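Local coordinates for hypothetical protein (Nostoc punctiforme, PDB 2INB) that belongs to the XisH family, which acts with XisF and XisI in the site-specific recombination of nitrogen-fixation genes in cyanobacteria, at the interface of chains A and B. Coordinates in Å, arbitrary orientation; residue numbers count along the deposited sequence, not the author numbering. Chains: chain A/B, hypothetical protein.

The interface of chains A and B. Residues chain A 74-75, 78; chain B 74-75, 78.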
# COMPACT_ATOMS: atom_id res chain seq x y z
N HIS A 74 -2.65 3.42 -4.14
CA HIS A 74 -1.50 2.70 -3.64
C HIS A 74 -1.36 2.84 -2.11
O HIS A 74 -1.19 1.85 -1.39
CB HIS A 74 -0.18 3.22 -4.22
CG HIS A 74 -0.04 3.05 -5.69
ND1 HIS A 74 -0.33 1.88 -6.34
CD2 HIS A 74 0.47 3.90 -6.62
CE1 HIS A 74 -0.06 2.03 -7.63
NE2 HIS A 74 0.42 3.25 -7.83
N THR A 75 -1.44 4.08 -1.63
CA THR A 75 -1.29 4.34 -0.19
C THR A 75 -2.48 3.77 0.56
O THR A 75 -2.31 3.16 1.62
CB THR A 75 -1.15 5.85 0.05
OG1 THR A 75 0.07 6.29 -0.59
CG2 THR A 75 -1.20 6.25 1.55
N GLY A 78 -2.01 -0.07 0.77
CA GLY A 78 -0.92 -0.46 1.71
C GLY A 78 -1.35 -0.26 3.16
O GLY A 78 -1.11 -1.11 4.04
N HIS B 74 3.76 2.01 4.22
CA HIS B 74 2.41 1.81 3.70
C HIS B 74 2.35 2.03 2.18
O HIS B 74 1.80 1.20 1.42
CB HIS B 74 1.40 2.79 4.30
CG HIS B 74 1.20 2.66 5.76
ND1 HIS B 74 1.01 1.44 6.38
CD2 HIS B 74 1.05 3.61 6.72
CE1 HIS B 74 0.81 1.66 7.68
NE2 HIS B 74 0.84 2.96 7.91
N THR B 75 2.91 3.16 1.72
CA THR B 75 2.88 3.48 0.29
C THR B 75 3.75 2.52 -0.48
O THR B 75 3.36 2.05 -1.55
CB THR B 75 3.34 4.94 0.09
OG1 THR B 75 2.39 5.81 0.74
CG2 THR B 75 3.54 5.33 -1.40
N GLY B 78 1.82 -0.83 -0.79
CA GLY B 78 0.67 -0.74 -1.73
C GLY B 78 1.16 -0.69 -3.17
O GLY B 78 0.61 -1.36 -4.07
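A:Thr75 and B:Thr75 meet on the two-fold axis of a helix-against-helix interface, at the centre of the contact that joins two copies of this XisH family protein in the deposited assembly; the crystal alone does not settle whether the same dimer forms in solution. Helix 69-88 of each chain crosses its twin at a steep angle about the two-fold axis, an example of how small residues may let two helix backbones come close. The hydroxyl oxygens OG1 of the two threonines share a hydrogen bond of 2.7 Å. The two-fold relation gives both oxygens the same surroundings, and the positions do not decide which donates; the two arrangements may interchange. In both copies OG1 lies anti to the carbonyl carbon and beside the backbone N (chi1 -63°), which turns the hydroxyl towards the axis. The methyl CG2 then points anti to the backbone N, and that of A:Thr75 stays 3.7 Å from B:Thr75 OG1. The side chains cross obliquely, with the hydroxyls meeting between the helices. So close are the backbones that the CA atoms of A:Thr75 and B:Thr75 stand 4.3 Å apart.

A:Gly78 and B:Gly78, nearly one turn on, probably permit this approach: with no side chains between them, their CA atoms touch at 3.8 Å. Each glycine also offers its CA to the partner's backbone, A:His74 O lying 3.2 Å from B:Gly78 CA, a separation compatible with a weak C-H···O interaction. The same carbonyl oxygen is 3.0 Å from A:Gly78 N within its own helix, so it faces both chains. The imidazoles play a peripheral part, A:His74 ND1 remaining 4.1 Å from B:Gly78 O.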